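Long-range contacts in GNA33 (Neisseria gonorrhoeae FA 1090, PDB 2G5D), which probably cleaves peptidoglycan exolytically as a lytic transglycosylase, breaking the MurNAc–GlcNAc linkage and forming a 1,6-anhydro bond in the MurNAc residue: residues 122-127 / 241-246; 138-143 / 235-240; 272-277 / 303-308. One frame throughout, in Å; residues are numbered along the deposited sequence.

Interaction 1: residues 122-127 / 241-246; sequences YEPVLK and HIQGSG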
loop_
_atom_site.group_PDB
_atom_site.type_symbol
_atom_site.label_atom_id
_atom_site.label_comp_id
_atom_site.label_asym_id
_atom_site.label_seq_id
_atom_site.Cartn_x
_atom_site.Cartn_y
_atom_site.Cartn_z
ATOM N N TYR A 122 6.662 3.929 1.415
ATOM C CA TYR A 122 6.710 5.257 0.813
ATOM C C TYR A 122 6.443 5.249 -0.691
ATOM O O TYR A 122 6.388 4.192 -1.322
ATOM C CB TYR A 122 8.066 5.930 1.113
ATOM C CG TYR A 122 9.196 5.555 0.184
ATOM C CD1 TYR A 122 9.736 6.490 -0.700
ATOM C CD2 TYR A 122 9.733 4.267 0.191
ATOM C CE1 TYR A 122 10.766 6.141 -1.554
ATOM C CE2 TYR A 122 10.755 3.918 -0.646
ATOM C CZ TYR A 122 11.275 4.855 -1.514
ATOM O OH TYR A 122 12.298 4.488 -2.334
ATOM N N GLU A 123 6.270 6.446 -1.242
ATOM C CA GLU A 123 6.097 6.644 -2.667
ATOM C C GLU A 123 7.405 7.132 -3.301
ATOM O O GLU A 123 7.836 8.260 -3.063
ATOM C CB GLU A 123 4.952 7.624 -2.945
ATOM C CG GLU A 123 4.688 7.805 -4.454
ATOM C CD GLU A 123 3.649 8.863 -4.768
ATOM O OE1 GLU A 123 3.247 9.616 -3.859
ATOM O OE2 GLU A 123 3.243 8.955 -5.942
ATOM N N PRO A 124 8.054 6.285 -4.118
ATOM C CA PRO A 124 9.334 6.741 -4.696
ATOM C C PRO A 124 9.203 7.840 -5.758
ATOM O O PRO A 124 8.207 7.903 -6.485
ATOM C CB PRO A 124 9.921 5.470 -5.312
ATOM C CG PRO A 124 8.754 4.589 -5.570
ATOM C CD PRO A 124 7.699 4.921 -4.547
ATOM N N VAL A 125 10.212 8.713 -5.796
ATOM C CA VAL A 125 10.454 9.649 -6.905
ATOM C C VAL A 125 11.613 9.101 -7.749
ATOM O O VAL A 125 12.645 8.724 -7.222
ATOM C CB VAL A 125 10.769 11.098 -6.391
ATOM C CG1 VAL A 125 11.166 12.050 -7.548
ATOM C CG2 VAL A 125 9.589 11.654 -5.678
ATOM N N LEU A 126 11.436 9.018 -9.058
ATOM C CA LEU A 126 12.568 8.614 -9.894
ATOM C C LEU A 126 12.731 9.499 -11.109
ATOM O O LEU A 126 11.755 9.911 -11.711
ATOM C CB LEU A 126 12.538 7.114 -10.267
ATOM C CG LEU A 126 11.293 6.309 -10.659
ATOM C CD1 LEU A 126 11.696 5.109 -11.489
ATOM C CD2 LEU A 126 10.478 5.872 -9.393
ATOM N N LYS A 127 13.983 9.809 -11.433
ATOM C CA LYS A 127 14.301 10.599 -12.627
ATOM C C LYS A 127 13.780 9.897 -13.890
ATOM O O LYS A 127 13.884 8.675 -14.032
ATOM C CB LYS A 127 15.808 10.833 -12.728
ATOM C CG LYS A 127 16.408 11.659 -11.607
ATOM C CD LYS A 127 17.932 11.674 -11.750
ATOM C CE LYS A 127 18.576 12.677 -10.823
ATOM N NZ LYS A 127 20.013 12.883 -11.186
ATOM N N HIS A 241 7.876 -0.688 -8.865
ATOM C CA HIS A 241 6.976 -1.842 -8.947
ATOM C C HIS A 241 6.721 -2.422 -7.551
ATOM O O HIS A 241 5.582 -2.719 -7.205
ATOM C CB HIS A 241 7.550 -2.933 -9.854
ATOM C CG HIS A 241 7.298 -2.721 -11.316
ATOM N ND1 HIS A 241 7.783 -1.631 -12.010
ATOM C CD2 HIS A 241 6.671 -3.498 -12.231
ATOM C CE1 HIS A 241 7.437 -1.731 -13.280
ATOM N NE2 HIS A 241 6.761 -2.854 -13.441
ATOM N N ILE A 242 7.783 -2.539 -6.750
ATOM C CA ILE A 242 7.688 -3.061 -5.380
ATOM C C ILE A 242 6.801 -2.210 -4.461
ATOM O O ILE A 242 6.097 -2.762 -3.609
ATOM C CB ILE A 242 9.098 -3.324 -4.738
ATOM C CG1 ILE A 242 9.894 -4.315 -5.588
ATOM C CG2 ILE A 242 8.966 -3.883 -3.308
ATOM C CD1 ILE A 242 11.353 -4.401 -5.229
ATOM N N GLN A 243 6.819 -0.885 -4.625
ATOM C CA GLN A 243 5.916 -0.018 -3.839
ATOM C C GLN A 243 4.525 0.102 -4.469
ATOM O O GLN A 243 3.551 0.393 -3.780
ATOM C CB GLN A 243 6.512 1.376 -3.584
ATOM C CG GLN A 243 7.832 1.392 -2.783
ATOM C CD GLN A 243 7.676 1.247 -1.260
ATOM O OE1 GLN A 243 6.568 1.193 -0.708
ATOM N NE2 GLN A 243 8.808 1.195 -0.576
ATOM N N GLY A 244 4.437 -0.102 -5.777
ATOM C CA GLY A 244 3.146 -0.148 -6.462
ATOM C C GLY A 244 2.711 1.171 -7.066
ATOM O O GLY A 244 1.734 1.231 -7.838
ATOM N N SER A 245 3.430 2.232 -6.715
ATOM C CA SER A 245 3.188 3.546 -7.294
ATOM C C SER A 245 4.451 4.388 -7.245
ATOM O O SER A 245 5.420 4.063 -6.550
ATOM C CB SER A 245 2.049 4.264 -6.561
ATOM O OG SER A 245 2.388 4.413 -5.193
ATOM N N GLY A 246 4.449 5.473 -7.995
ATOM C CA GLY A 246 5.583 6.351 -7.968
ATOM C C GLY A 246 5.334 7.611 -8.746
ATOM O O GLY A 246 4.215 7.891 -9.176
#
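Gln243 bends at chi2 (-80°), which brings CD in beside the backbone of Tyr122, while chi1 of Tyr122 (84°) sets CG between its own backbone N and carbonyl carbon; the ring so placed has CD2 and CE2 each 3.3 Å from Gln243 NE2, although the CB of Tyr122 points away from segment 241-246. The amide carbon of Gln243, CD, lies 3.2 Å from Tyr122 O. The two ends of the amide do different work. OE1 accepts a weak but nearly straight hydrogen bond from Tyr122 N at 3.5 Å, and NE2 meets the ring with the ring and amide planes 70° apart. OE1 also comes to 3.1 Å of Tyr122 O, a meeting of two acceptors and not a bond.

Pro124 packs beside Gln243 and Ser245. Its CD reaches Ser245 O at 3.2 Å and rests against Gln243 CB as well; Ser245 O is buried here with no polar partner. Gly244, with positive phi, turns the chain out of the helix, and two residues later Gly246, which has no side chain, lets its CA approach Pro124 O to 3.4 Å. Glu123 runs extended past this point, CG 3.9 Å from Gly246 CA; its OE1 forms a salt bridge to Arg247, while OE2 has a long, weak ion pair with Arg257.

Pro124 lies at the interruption of strand 116-129, which runs parallel to strand 246-249 and also pairs with strand 384-391. Helix 393-401 touches the Tyr122 ring through Ala395 and Ala399, and helix 234-243 meets Leu126 through Glu236 and Met240.

Interaction 2: residues 138-143 / 235-240; sequences FPIYGI and VELFFM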
loop_
_atom_site.group_PDB
_atom_site.type_symbol
_atom_site.label_atom_id
_atom_site.label_comp_id
_atom_site.label_asym_id
_atom_site.label_seq_id
_atom_site.Cartn_x
_atom_site.Cartn_y
_atom_site.Cartn_z
ATOM N N PHE A 138 13.785 3.646 -20.284
ATOM C CA PHE A 138 13.039 2.485 -19.761
ATOM C C PHE A 138 11.552 2.754 -19.642
ATOM O O PHE A 138 11.122 3.460 -18.729
ATOM C CB PHE A 138 13.622 2.008 -18.422
ATOM C CG PHE A 138 15.067 1.586 -18.516
ATOM C CD1 PHE A 138 16.094 2.522 -18.370
ATOM C CD2 PHE A 138 15.403 0.262 -18.789
ATOM C CE1 PHE A 138 17.440 2.140 -18.484
ATOM C CE2 PHE A 138 16.741 -0.131 -18.901
ATOM C CZ PHE A 138 17.764 0.810 -18.742
ATOM N N PRO A 139 10.756 2.169 -20.553
ATOM C CA PRO A 139 9.312 2.430 -20.605
ATOM C C PRO A 139 8.534 1.958 -19.360
ATOM O O PRO A 139 8.799 0.870 -18.836
ATOM C CB PRO A 139 8.867 1.638 -21.844
ATOM C CG PRO A 139 9.883 0.570 -21.990
ATOM C CD PRO A 139 11.170 1.193 -21.576
ATOM N N ILE A 140 7.602 2.790 -18.893
ATOM C CA ILE A 140 6.613 2.400 -17.878
ATOM C C ILE A 140 5.354 2.093 -18.654
ATOM O O ILE A 140 4.828 2.960 -19.353
ATOM C CB ILE A 140 6.305 3.530 -16.830
ATOM C CG1 ILE A 140 7.467 3.765 -15.857
ATOM C CG2 ILE A 140 5.031 3.192 -15.978
ATOM C CD1 ILE A 140 8.775 4.152 -16.458
ATOM N N TYR A 141 4.879 0.858 -18.541
ATOM C CA TYR A 141 3.703 0.421 -19.275
ATOM C C TYR A 141 2.423 0.498 -18.451
ATOM O O TYR A 141 2.415 0.186 -17.257
ATOM C CB TYR A 141 3.865 -1.026 -19.748
ATOM C CG TYR A 141 5.016 -1.287 -20.676
ATOM C CD1 TYR A 141 6.188 -1.853 -20.195
ATOM C CD2 TYR A 141 4.912 -1.033 -22.052
ATOM C CE1 TYR A 141 7.252 -2.123 -21.038
ATOM C CE2 TYR A 141 5.970 -1.311 -22.916
ATOM C CZ TYR A 141 7.134 -1.855 -22.405
ATOM O OH TYR A 141 8.194 -2.124 -23.226
ATOM N N GLY A 142 1.344 0.903 -19.111
ATOM C CA GLY A 142 0.004 0.731 -18.583
ATOM C C GLY A 142 -0.521 -0.636 -18.962
ATOM O O GLY A 142 0.227 -1.467 -19.483
ATOM N N ILE A 143 -1.800 -0.881 -18.692
ATOM C CA ILE A 143 -2.437 -2.150 -19.056
ATOM C C ILE A 143 -2.338 -2.429 -20.573
ATOM O O ILE A 143 -2.842 -1.648 -21.388
ATOM C CB ILE A 143 -3.905 -2.228 -18.553
ATOM C CG1 ILE A 143 -3.940 -2.226 -17.020
ATOM C CG2 ILE A 143 -4.607 -3.476 -19.106
ATOM C CD1 ILE A 143 -5.259 -1.760 -16.423
ATOM N N VAL A 235 16.695 -0.262 -12.131
ATOM C CA VAL A 235 16.590 -0.752 -10.750
ATOM C C VAL A 235 15.645 0.145 -9.947
ATOM O O VAL A 235 14.778 -0.358 -9.215
ATOM C CB VAL A 235 17.979 -0.892 -10.048
ATOM C CG1 VAL A 235 17.818 -1.282 -8.566
ATOM C CG2 VAL A 235 18.832 -1.912 -10.767
ATOM N N GLU A 236 15.788 1.462 -10.107
ATOM C CA GLU A 236 14.812 2.392 -9.534
ATOM C C GLU A 236 13.407 2.113 -10.051
ATOM O O GLU A 236 12.441 2.218 -9.284
ATOM C CB GLU A 236 15.182 3.867 -9.749
ATOM C CG GLU A 236 16.397 4.335 -8.974
ATOM C CD GLU A 236 16.601 5.839 -9.054
ATOM O OE1 GLU A 236 17.648 6.263 -9.538
ATOM O OE2 GLU A 236 15.718 6.613 -8.631
ATOM N N LEU A 237 13.276 1.742 -11.328
ATOM C CA LEU A 237 11.950 1.380 -11.858
ATOM C C LEU A 237 11.461 0.093 -11.236
ATOM O O LEU A 237 10.263 -0.068 -10.976
ATOM C CB LEU A 237 11.965 1.185 -13.368
ATOM C CG LEU A 237 10.798 1.683 -14.226
ATOM C CD1 LEU A 237 10.639 0.807 -15.495
ATOM C CD2 LEU A 237 9.447 1.897 -13.473
ATOM N N PHE A 238 12.397 -0.831 -11.015
ATOM C CA PHE A 238 12.070 -2.127 -10.473
ATOM C C PHE A 238 11.429 -1.922 -9.109
ATOM O O PHE A 238 10.384 -2.501 -8.817
ATOM C CB PHE A 238 13.318 -3.018 -10.383
ATOM C CG PHE A 238 13.035 -4.394 -9.842
ATOM C CD1 PHE A 238 12.779 -5.451 -10.708
ATOM C CD2 PHE A 238 13.007 -4.626 -8.479
ATOM C CE1 PHE A 238 12.506 -6.723 -10.222
ATOM C CE2 PHE A 238 12.725 -5.892 -7.980
ATOM C CZ PHE A 238 12.477 -6.941 -8.854
ATOM N N PHE A 239 12.049 -1.073 -8.292
ATOM C CA PHE A 239 11.552 -0.772 -6.940
ATOM C C PHE A 239 10.252 0.048 -6.864
ATOM O O PHE A 239 9.509 -0.074 -5.891
ATOM C CB PHE A 239 12.668 -0.163 -6.090
ATOM C CG PHE A 239 13.566 -1.193 -5.468
ATOM C CD1 PHE A 239 14.643 -1.725 -6.181
ATOM C CD2 PHE A 239 13.324 -1.652 -4.166
ATOM C CE1 PHE A 239 15.465 -2.690 -5.618
ATOM C CE2 PHE A 239 14.138 -2.626 -3.598
ATOM C CZ PHE A 239 15.216 -3.141 -4.324
ATOM N N MET A 240 9.965 0.859 -7.883
ATOM C CA MET A 240 8.635 1.467 -8.032
ATOM C C MET A 240 7.569 0.392 -8.140
ATOM O O MET A 240 6.479 0.546 -7.571
ATOM C CB MET A 240 8.554 2.376 -9.263
ATOM C CG MET A 240 7.294 3.253 -9.316
ATOM S SD MET A 240 7.283 4.391 -10.724
ATOM C CE MET A 240 6.585 3.373 -12.020
#
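Ile140 and Leu237 carry a helix-on-strand packing contact inside the MltA insert region, where helix 234-243 lies against strand 138-141, itself paired antiparallel with strand 227-231. Strand 138-141 and helix 235-240 run almost parallel, 14° between their directions, with the short axes 10.1 Å apart at closest approach. That spacing is bridged without a hydrogen bond between the segments.

The tight part is apolar and buried. Ile140 CG1 lies anti to its carbonyl carbon (chi1 -72°), and its nearest neighbour across the contact is Leu237 CD2 at 3.6 Å. The next atom of that branch, Ile140 CD1, faces the fork of the leucine, 3.8 Å from Leu237 CD2 and 3.9 Å from Leu237 CD1. The side chains pass each other at a slant, and the CG1-CD1 branch touches both methyls. Leu237 chi1, at -140°, is away from the staggered values, a departure that places its CG 3.9 Å from Ile140 CD1. Ile258 of strand 255-263 touches both Ile140 and Met240.

The loose side lies at the start of the strand, where Phe138 and Pro139 are partly exposed. Of the Phe138 side chain, CB makes the approach, 4.3 Å from Leu237 CD1, and the ring leads away from the helix; the carbonyl O of Phe138 is at a similar range. The CB of Pro139 points away, and its side chain touches Ile227 and Tyr230 of strand 227-231, while its carbonyl contributes: Pro139 O is 3.8 Å from Leu237 CD1. On the buried side the thioether chain of Met240, bent at chi3, crosses Ile140 at about a right angle and delivers its terminal methyl, CE, to 4.0 Å from Ile140 CG1.

Interaction 3: residues 272-277 / 303-308; sequences GRYMAD and AEVLGQ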
loop_
_atom_site.group_PDB
_atom_site.type_symbol
_atom_site.label_atom_id
_atom_site.label_comp_id
_atom_site.label_asym_id
_atom_site.label_seq_id
_atom_site.Cartn_x
_atom_site.Cartn_y
_atom_site.Cartn_z
ATOM N N GLY A 272 16.897 -9.127 -4.007
ATOM C CA GLY A 272 17.869 -8.972 -2.925
ATOM C C GLY A 272 18.300 -10.276 -2.271
ATOM O O GLY A 272 19.469 -10.441 -1.933
ATOM N N ARG A 273 17.351 -11.196 -2.095
ATOM C CA ARG A 273 17.642 -12.530 -1.571
ATOM C C ARG A 273 18.296 -13.394 -2.635
ATOM O O ARG A 273 19.110 -14.259 -2.313
ATOM C CB ARG A 273 16.385 -13.219 -1.025
ATOM C CG ARG A 273 15.834 -12.604 0.257
ATOM C CD ARG A 273 14.683 -13.423 0.859
ATOM N NE ARG A 273 13.688 -12.539 1.465
ATOM C CZ ARG A 273 12.486 -12.282 0.949
ATOM N NH1 ARG A 273 12.085 -12.872 -0.176
ATOM N NH2 ARG A 273 11.669 -11.439 1.571
ATOM N N TYR A 274 17.940 -13.164 -3.900
ATOM C CA TYR A 274 18.587 -13.854 -5.015
ATOM C C TYR A 274 20.075 -13.493 -5.120
ATOM O O TYR A 274 20.928 -14.376 -5.246
ATOM C CB TYR A 274 17.872 -13.572 -6.342
ATOM C CG TYR A 274 18.600 -14.145 -7.544
ATOM C CD1 TYR A 274 18.474 -15.494 -7.874
ATOM C CD2 TYR A 274 19.431 -13.343 -8.338
ATOM C CE1 TYR A 274 19.150 -16.039 -8.971
ATOM C CE2 TYR A 274 20.110 -13.877 -9.438
ATOM C CZ TYR A 274 19.961 -15.228 -9.746
ATOM O OH TYR A 274 20.619 -15.778 -10.827
ATOM N N MET A 275 20.374 -12.197 -5.069
ATOM C CA MET A 275 21.738 -11.691 -5.187
ATOM C C MET A 275 22.671 -12.131 -4.059
ATOM O O MET A 275 23.870 -12.295 -4.281
ATOM C CB MET A 275 21.717 -10.167 -5.260
ATOM C CG MET A 275 21.233 -9.619 -6.591
ATOM S SD MET A 275 21.145 -7.837 -6.551
ATOM C CE MET A 275 22.840 -7.393 -6.881
ATOM N N ALA A 276 22.111 -12.322 -2.863
ATOM C CA ALA A 276 22.876 -12.626 -1.652
ATOM C C ALA A 276 23.504 -14.017 -1.672
ATOM O O ALA A 276 24.655 -14.196 -1.245
ATOM C CB ALA A 276 22.006 -12.458 -0.427
ATOM N N ASP A 277 22.747 -14.997 -2.155
ATOM C CA ASP A 277 23.255 -16.357 -2.287
ATOM C C ASP A 277 23.694 -16.685 -3.716
ATOM O O ASP A 277 23.615 -17.840 -4.142
ATOM C CB ASP A 277 22.229 -17.374 -1.773
ATOM C CG ASP A 277 20.903 -17.295 -2.510
ATOM O OD1 ASP A 277 19.903 -16.878 -1.883
ATOM O OD2 ASP A 277 20.860 -17.663 -3.706
ATOM N N ALA A 303 19.858 -8.190 -16.539
ATOM C CA ALA A 303 18.734 -8.983 -17.060
ATOM C C ALA A 303 18.427 -10.178 -16.153
ATOM O O ALA A 303 17.284 -10.363 -15.713
ATOM C CB ALA A 303 19.015 -9.435 -18.492
ATOM N N GLU A 304 19.460 -10.960 -15.854
ATOM C CA GLU A 304 19.369 -12.131 -14.985
ATOM C C GLU A 304 18.665 -11.868 -13.647
ATOM O O GLU A 304 17.773 -12.616 -13.243
ATOM C CB GLU A 304 20.787 -12.623 -14.712
ATOM C CG GLU A 304 20.912 -13.803 -13.778
ATOM C CD GLU A 304 22.310 -13.907 -13.199
ATOM O OE1 GLU A 304 23.277 -13.564 -13.910
ATOM O OE2 GLU A 304 22.439 -14.316 -12.033
ATOM N N VAL A 305 19.101 -10.821 -12.954
ATOM C CA VAL A 305 18.667 -10.543 -11.598
ATOM C C VAL A 305 17.237 -10.009 -11.606
ATOM O O VAL A 305 16.387 -10.522 -10.865
ATOM C CB VAL A 305 19.634 -9.570 -10.867
ATOM C CG1 VAL A 305 19.011 -9.045 -9.572
ATOM C CG2 VAL A 305 20.945 -10.266 -10.557
ATOM N N LEU A 306 16.976 -9.016 -12.466
ATOM C CA LEU A 306 15.632 -8.433 -12.617
ATOM C C LEU A 306 14.600 -9.472 -13.066
ATOM O O LEU A 306 13.493 -9.522 -12.529
ATOM C CB LEU A 306 15.664 -7.232 -13.564
ATOM C CG LEU A 306 15.788 -5.826 -12.949
ATOM C CD1 LEU A 306 16.802 -5.717 -11.817
ATOM C CD2 LEU A 306 16.087 -4.804 -14.020
ATOM N N GLY A 307 14.980 -10.321 -14.020
ATOM C CA GLY A 307 14.126 -11.416 -14.461
ATOM C C GLY A 307 13.750 -12.475 -13.430
ATOM O O GLY A 307 12.855 -13.262 -13.665
ATOM N N GLN A 308 14.433 -12.509 -12.290
ATOM C CA GLN A 308 14.097 -13.475 -11.234
ATOM C C GLN A 308 12.739 -13.203 -10.560
ATOM O O GLN A 308 12.118 -14.120 -10.024
ATOM C CB GLN A 308 15.208 -13.552 -10.177
ATOM C CG GLN A 308 16.545 -14.038 -10.727
ATOM C CD GLN A 308 16.461 -15.404 -11.403
ATOM O OE1 GLN A 308 15.874 -16.339 -10.863
ATOM N NE2 GLN A 308 17.067 -15.522 -12.591
#
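Helix-helix packing between the short helices 271-276 and 302-306, in the MltA insert region, is centred on Tyr274, whose ring meets Glu304, Val305 and Gln308 together. With CG anti to the backbone N (chi1 174°), the ring projects from its helix toward the other. Gln308 covers one face: its CG stands 3.5 Å from the ring centroid and only 2° off the ring normal, a CH-pi contact over the centre. The amide of Gln308 continues the cover, lying nearly parallel to the ring, with CD 3.7 Å from Tyr274 CE1. A hydrogen bond helps to hold that amide: Gln308 NE2 donates to Glu304 O at 3.1 Å, one turn back in the same segment, and the acceptor lies close to the amide plane.

The phenol end is gripped in a different way. Tyr274 OH donates to Glu304 OE2 at 2.6 Å, meeting that oxygen on its anti side and a little out of the carboxylate plane. Ring and carboxylate are turned 86° to each other, and OE2 sits at the ring edge, in plane. The acid is shared further: OE2 also bonds Tyr280 OH, while OE1 forms a salt bridge to Arg301, which probably helps to keep the group ionised.

Val305 CG2 meets the ring edge, near its plane, 3.9 Å from Tyr274 CE2. Val305 also packs on the neighbouring Met275, which touches Ile291, Tyr294 and Met295 of helix 288-297 as well. Met275 and Val305 cross at about a right angle, and both valine methyls lie against Met275 CG, Val305 CG1 the nearer at 3.8 Å.

In the fold
All three contacts lie in the MltA-specific insert region. Interactions 1 and 2 use consecutive parts of helix 234-243, interaction 2 its body and interaction 1 its C-terminal end; their centres are 9 Å apart and they touch directly, Leu126 packing on Leu237 and Met240. Interaction 2 is nested inside the chain loop that interaction 1 closes. Both set this helix against strands that each pair with strand 227-231. Interaction 3 follows later in the chain, its centre about 17 Å from that of interaction 2 and about 20 Å from that of interaction 1. It meets interaction 2 where Phe238 touches Leu306. Helix 234-243 therefore links the strand-based core to the outer cluster of short helices.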